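Local coordinates for coenzyme A transferase (Yersinia pestis, PDB 3QLI), which probably transfers coenzyme A between acyl-CoA thioesters and free carboxylic acids such as acetate, and binds CoA covalently, at residues Ser149-Asn163 / Arg182-Ile196. Residues are numbered along the deposited sequence; the frame is centred on the assembly and turned at random.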
loop_
_atom_site.group_PDB
_atom_site.type_symbol
_atom_site.label_atom_id
_atom_site.label_comp_id
_atom_site.label_asym_id
_atom_site.label_seq_id
_atom_site.Cartn_x
_atom_site.Cartn_y
_atom_site.Cartn_z
ATOM N N SER A 149 -8.368 3.195 33.406
ATOM C CA SER A 149 -8.870 2.442 34.538
ATOM C C SER A 149 -8.274 3.053 35.797
ATOM O O SER A 149 -7.332 3.848 35.722
ATOM C CB SER A 149 -8.457 0.971 34.415
ATOM O OG SER A 149 -7.042 0.872 34.397
ATOM N N PRO A 150 -8.828 2.699 36.965
ATOM C CA PRO A 150 -8.312 3.233 38.229
ATOM C C PRO A 150 -6.849 2.852 38.453
ATOM O O PRO A 150 -6.408 1.792 38.004
ATOM C CB PRO A 150 -9.212 2.560 39.278
ATOM C CG PRO A 150 -10.491 2.307 38.557
ATOM C CD PRO A 150 -10.060 1.913 37.156
ATOM N N MET A 151 -6.112 3.712 39.143
ATOM C CA MET A 151 -4.719 3.450 39.467
ATOM C C MET A 151 -4.620 2.186 40.318
ATOM O O MET A 151 -5.410 2.006 41.239
ATOM C CB MET A 151 -4.126 4.630 40.235
ATOM C CG MET A 151 -2.632 4.504 40.445
ATOM S SD MET A 151 -1.888 5.848 41.364
ATOM C CE MET A 151 -2.453 5.454 43.020
ATOM N N ASP A 152 -3.664 1.311 40.013
ATOM C CA ASP A 152 -3.479 0.101 40.809
ATOM C C ASP A 152 -2.495 0.354 41.948
ATOM O O ASP A 152 -1.981 1.455 42.092
ATOM C CB ASP A 152 -3.032 -1.087 39.944
ATOM C CG ASP A 152 -1.640 -0.901 39.343
ATOM O OD1 ASP A 152 -0.837 -0.115 39.898
ATOM O OD2 ASP A 152 -1.350 -1.560 38.311
ATOM N N CYS A 153 -2.230 -0.662 42.766
ATOM C CA CYS A 153 -1.387 -0.450 43.946
ATOM C C CYS A 153 0.081 -0.190 43.608
ATOM O O CYS A 153 0.882 0.115 44.496
ATOM C CB CYS A 153 -1.495 -1.633 44.915
ATOM S SG CYS A 153 -0.761 -3.161 44.274
ATOM N N HIS A 154 0.443 -0.308 42.336
ATOM C CA HIS A 154 1.816 -0.012 41.911
ATOM C C HIS A 154 1.924 1.362 41.249
ATOM O O HIS A 154 2.995 1.744 40.805
ATOM C CB HIS A 154 2.342 -1.093 40.956
ATOM C CG HIS A 154 2.311 -2.470 41.542
ATOM N ND1 HIS A 154 3.307 -2.948 42.365
ATOM C CD2 HIS A 154 1.394 -3.460 41.446
ATOM C CE1 HIS A 154 3.014 -4.183 42.737
ATOM N NE2 HIS A 154 1.857 -4.518 42.193
ATOM N N GLY A 155 0.813 2.094 41.179
ATOM C CA GLY A 155 0.822 3.427 40.587
ATOM C C GLY A 155 0.491 3.505 39.102
ATOM O O GLY A 155 0.651 4.559 38.490
ATOM N N TYR A 156 0.015 2.407 38.520
ATOM C CA TYR A 156 -0.284 2.369 37.085
ATOM C C TYR A 156 -1.764 2.495 36.776
ATOM O O TYR A 156 -2.604 1.906 37.460
ATOM C CB TYR A 156 0.227 1.060 36.459
ATOM C CG TYR A 156 1.738 0.970 36.400
ATOM C CD1 TYR A 156 2.432 1.360 35.255
ATOM C CD2 TYR A 156 2.471 0.507 37.492
ATOM C CE1 TYR A 156 3.823 1.290 35.203
ATOM C CE2 TYR A 156 3.858 0.427 37.445
ATOM C CZ TYR A 156 4.524 0.827 36.304
ATOM O OH TYR A 156 5.897 0.760 36.253
ATOM N N PHE A 157 -2.059 3.260 35.727
ATOM C CA PHE A 157 -3.382 3.295 35.112
ATOM C C PHE A 157 -3.313 2.483 33.829
ATOM O O PHE A 157 -2.251 2.376 33.221
ATOM C CB PHE A 157 -3.740 4.728 34.707
ATOM C CG PHE A 157 -3.690 5.717 35.824
ATOM C CD1 PHE A 157 -4.830 6.013 36.553
ATOM C CD2 PHE A 157 -2.511 6.393 36.118
ATOM C CE1 PHE A 157 -4.800 6.953 37.572
ATOM C CE2 PHE A 157 -2.472 7.326 37.142
ATOM C CZ PHE A 157 -3.628 7.608 37.871
ATOM N N SER A 158 -4.438 1.944 33.381
ATOM C CA SER A 158 -4.457 1.279 32.087
ATOM C C SER A 158 -5.238 2.087 31.055
ATOM O O SER A 158 -6.297 2.636 31.361
ATOM C CB SER A 158 -5.105 -0.110 32.226
ATOM O OG SER A 158 -5.314 -0.705 30.963
ATOM N N LEU A 159 -4.731 2.121 29.819
ATOM C CA LEU A 159 -5.486 2.661 28.685
ATOM C C LEU A 159 -6.714 1.804 28.297
ATOM O O LEU A 159 -7.541 2.215 27.471
ATOM C CB LEU A 159 -4.566 2.807 27.468
ATOM C CG LEU A 159 -3.420 3.809 27.639
ATOM C CD1 LEU A 159 -2.561 3.797 26.387
ATOM C CD2 LEU A 159 -3.965 5.206 27.913
ATOM N N GLY A 160 -6.828 0.612 28.868
ATOM C CA GLY A 160 -8.048 -0.165 28.706
ATOM C C GLY A 160 -8.387 -0.530 27.270
ATOM O O GLY A 160 -7.662 -1.299 26.634
ATOM N N VAL A 161 -9.504 -0.005 26.779
ATOM C CA VAL A 161 -9.990 -0.283 25.430
ATOM C C VAL A 161 -9.071 0.232 24.329
ATOM O O VAL A 161 -9.109 -0.250 23.201
ATOM C CB VAL A 161 -11.413 0.266 25.202
ATOM C CG1 VAL A 161 -12.425 -0.553 25.979
ATOM C CG2 VAL A 161 -11.487 1.730 25.586
ATOM N N GLY A 162 -8.272 1.240 24.649
ATOM C CA GLY A 162 -7.394 1.816 23.655
ATOM C C GLY A 162 -5.894 1.683 23.818
ATOM O O GLY A 162 -5.343 1.879 24.897
ATOM N N ASN A 163 -5.240 1.326 22.721
ATOM C CA ASN A 163 -3.793 1.258 22.641
ATOM C C ASN A 163 -3.521 2.135 21.433
ATOM O O ASN A 163 -3.186 3.310 21.576
ATOM C CB ASN A 163 -3.289 -0.166 22.432
ATOM C CG ASN A 163 -1.808 -0.306 22.742
ATOM O OD1 ASN A 163 -0.981 0.407 22.181
ATOM N ND2 ASN A 163 -1.470 -1.224 23.641
ATOM N N ARG A 182 -14.043 3.737 36.643
ATOM C CA ARG A 182 -14.016 2.347 37.102
ATOM C C ARG A 182 -14.664 1.418 36.079
ATOM O O ARG A 182 -14.481 0.199 36.130
ATOM C CB ARG A 182 -14.667 2.194 38.484
ATOM C CG ARG A 182 -16.139 2.525 38.506
ATOM C CD ARG A 182 -16.794 2.166 39.846
ATOM N NE ARG A 182 -18.242 2.068 39.685
ATOM C CZ ARG A 182 -19.099 3.051 39.955
ATOM N NH1 ARG A 182 -18.658 4.211 40.430
ATOM N NH2 ARG A 182 -20.401 2.866 39.761
ATOM N N TYR A 183 -15.410 1.990 35.136
ATOM C CA TYR A 183 -15.986 1.181 34.056
ATOM C C TYR A 183 -14.974 0.845 32.956
ATOM O O TYR A 183 -15.246 0.008 32.096
ATOM C CB TYR A 183 -17.210 1.858 33.443
ATOM C CG TYR A 183 -18.403 1.895 34.364
ATOM C CD1 TYR A 183 -19.361 0.891 34.329
ATOM C CD2 TYR A 183 -18.569 2.930 35.275
ATOM C CE1 TYR A 183 -20.459 0.916 35.174
ATOM C CE2 TYR A 183 -19.663 2.962 36.129
ATOM C CZ TYR A 183 -20.604 1.957 36.071
ATOM O OH TYR A 183 -21.691 1.985 36.918
ATOM N N MET A 184 -13.812 1.493 32.977
ATOM C CA MET A 184 -12.773 1.189 31.987
ATOM C C MET A 184 -11.994 -0.046 32.439
ATOM O O MET A 184 -11.406 -0.046 33.511
ATOM C CB MET A 184 -11.811 2.376 31.813
ATOM C CG MET A 184 -10.735 2.125 30.753
ATOM S SD MET A 184 -11.376 1.900 29.086
ATOM C CE MET A 184 -11.662 3.595 28.583
ATOM N N PRO A 185 -11.998 -1.111 31.631
ATOM C CA PRO A 185 -11.272 -2.317 32.053
ATOM C C PRO A 185 -9.758 -2.108 32.163
ATOM O O PRO A 185 -9.173 -1.311 31.418
ATOM C CB PRO A 185 -11.588 -3.324 30.940
ATOM C CG PRO A 185 -11.936 -2.457 29.736
ATOM C CD PRO A 185 -12.688 -1.299 30.344
ATOM N N ARG A 186 -9.144 -2.828 33.098
ATOM C CA ARG A 186 -7.697 -2.860 33.242
ATOM C C ARG A 186 -7.155 -3.893 32.270
ATOM O O ARG A 186 -7.202 -5.099 32.530
ATOM C CB ARG A 186 -7.316 -3.222 34.679
ATOM C CG ARG A 186 -5.826 -3.177 34.956
ATOM C CD ARG A 186 -5.518 -3.482 36.419
ATOM N NE ARG A 186 -5.729 -2.340 37.308
ATOM C CZ ARG A 186 -6.903 -1.977 37.823
ATOM N NH1 ARG A 186 -8.007 -2.657 37.527
ATOM N NH2 ARG A 186 -6.975 -0.924 38.638
ATOM N N VAL A 187 -6.653 -3.416 31.140
ATOM C CA VAL A 187 -6.225 -4.296 30.059
ATOM C C VAL A 187 -4.712 -4.427 30.018
ATOM O O VAL A 187 -4.008 -3.434 30.156
ATOM C CB VAL A 187 -6.747 -3.763 28.714
ATOM C CG1 VAL A 187 -6.123 -4.525 27.552
ATOM C CG2 VAL A 187 -8.279 -3.857 28.686
ATOM N N GLN A 188 -4.214 -5.651 29.847
ATOM C CA GLN A 188 -2.777 -5.869 29.710
ATOM C C GLN A 188 -2.360 -5.634 28.266
ATOM O O GLN A 188 -3.096 -5.968 27.327
ATOM C CB GLN A 188 -2.399 -7.299 30.125
ATOM C CG GLN A 188 -2.669 -7.589 31.605
ATOM C CD GLN A 188 -2.531 -9.065 31.966
ATOM O OE1 GLN A 188 -2.004 -9.865 31.188
ATOM N NE2 GLN A 188 -3.019 -9.428 33.153
ATOM N N GLY A 189 -1.177 -5.073 28.081
ATOM C CA GLY A 189 -0.695 -4.844 26.733
ATOM C C GLY A 189 0.626 -4.121 26.686
ATOM O O GLY A 189 1.154 -3.695 27.715
ATOM N N GLU A 190 1.157 -3.974 25.480
ATOM C CA GLU A 190 2.425 -3.286 25.306
ATOM C C GLU A 190 2.202 -1.799 25.479
ATOM O O GLU A 190 1.463 -1.187 24.690
ATOM C CB GLU A 190 3.014 -3.555 23.925
ATOM C CG GLU A 190 4.254 -2.707 23.656
ATOM C CD GLU A 190 4.857 -2.933 22.285
ATOM O OE1 GLU A 190 4.210 -3.573 21.420
ATOM O OE2 GLU A 190 5.994 -2.463 22.076
ATOM N N ALA A 191 2.829 -1.237 26.517
ATOM C CA ALA A 191 2.705 0.180 26.848
ATOM C C ALA A 191 1.260 0.555 27.182
ATOM O O ALA A 191 0.878 1.735 27.125
ATOM C CB ALA A 191 3.253 1.052 25.705
ATOM N N ALA A 192 0.455 -0.440 27.541
ATOM C CA ALA A 192 -0.945 -0.184 27.896
ATOM C C ALA A 192 -1.055 0.425 29.287
ATOM O O ALA A 192 -2.012 1.127 29.583
ATOM C CB ALA A 192 -1.775 -1.456 27.814
ATOM N N ALA A 193 -0.077 0.136 30.136
ATOM C CA ALA A 193 -0.060 0.655 31.500
ATOM C C ALA A 193 0.807 1.910 31.602
ATOM O O ALA A 193 1.932 1.938 31.100
ATOM C CB ALA A 193 0.451 -0.423 32.461
ATOM N N ILE A 194 0.291 2.955 32.237
ATOM C CA ILE A 194 1.067 4.186 32.379
ATOM C C ILE A 194 1.207 4.544 33.843
ATOM O O ILE A 194 0.204 4.628 34.552
ATOM C CB ILE A 194 0.374 5.396 31.717
ATOM C CG1 ILE A 194 -0.311 5.006 30.404
ATOM C CG2 ILE A 194 1.376 6.559 31.557
ATOM C CD1 ILE A 194 0.633 4.583 29.327
ATOM N N HIS A 195 2.432 4.780 34.291
ATOM C CA HIS A 195 2.671 5.102 35.689
ATOM C C HIS A 195 2.229 6.527 36.038
ATOM O O HIS A 195 2.323 7.431 35.215
ATOM C CB HIS A 195 4.149 4.920 36.028
ATOM C CG HIS A 195 4.428 4.942 37.494
ATOM N ND1 HIS A 195 4.983 6.031 38.128
ATOM C CD2 HIS A 195 4.208 4.015 38.456
ATOM C CE1 HIS A 195 5.112 5.767 39.417
ATOM N NE2 HIS A 195 4.650 4.551 39.640
ATOM N N ILE A 196 1.773 6.729 37.273
ATOM C CA ILE A 196 1.313 8.053 37.701
ATOM C C ILE A 196 2.395 9.134 37.525
ATOM O O ILE A 196 2.086 10.310 37.299
ATOM C CB ILE A 196 0.785 8.011 39.161
ATOM C CG1 ILE A 196 0.224 9.376 39.567
ATOM C CG2 ILE A 196 1.887 7.566 40.108
ATOM C CD1 ILE A 196 -0.614 9.345 40.821
#
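Met-184 meets Val-161 through its sulfur: SD lies 3.5 Å from CG2 of Val-161 and also takes a weak, nearly straight hydrogen bond from the backbone N of that residue (172° at the hydrogen). The chain turns at chi2 and again at chi3, which folds SD and CE back over the valine. Arg-186 reaches across farther along; CG stands anti to the backbone N (chi1 -176°) and a bend at chi3 brings NH2 to 2.8 Å from the carbonyl O of Pro-150, while OG of Ser-149 lies over one face of the guanidinium. At Val-187 the backbone N donates to OG of Ser-158 over 3.0 Å. That oxygen also accepts from the N of Gly-160, an ST turn, so two N-H groups grip one buried hydroxyl. Farther along, O of Glu-190 receives ND2 of Asn-163 at 3.1 Å, the acceptor lying close to the amide plane; OD1 of Asn-163 is bound by Ser-167, at the start of helix 166-172.

From Ala-192 onward the pairing becomes a small two-stranded antiparallel sheet of 156-158 and 193-195, with helix 166-172 and strand 175-180 of the parallel sheet of this N-terminal domain between them in sequence. Ala-192 O accepts from Leu-159 N, and Ile-194 with Phe-157 forms the hydrogen-bonded pair, its two bonds both nearly straight. His-195, opposite Tyr-156 in a non-hydrogen-bonded pair, turns its ring edge to the tyrosine face (T-shaped, planes at 69°) and sets CB over the same ring, 4.2 Å from its centroid, a CH-pi contact; Ser-197 binds its ND1. Ile-196 places CB 3.9 Å from CE2 of Phe-157, whose ring also packs on Tyr-22 of helix 18-25.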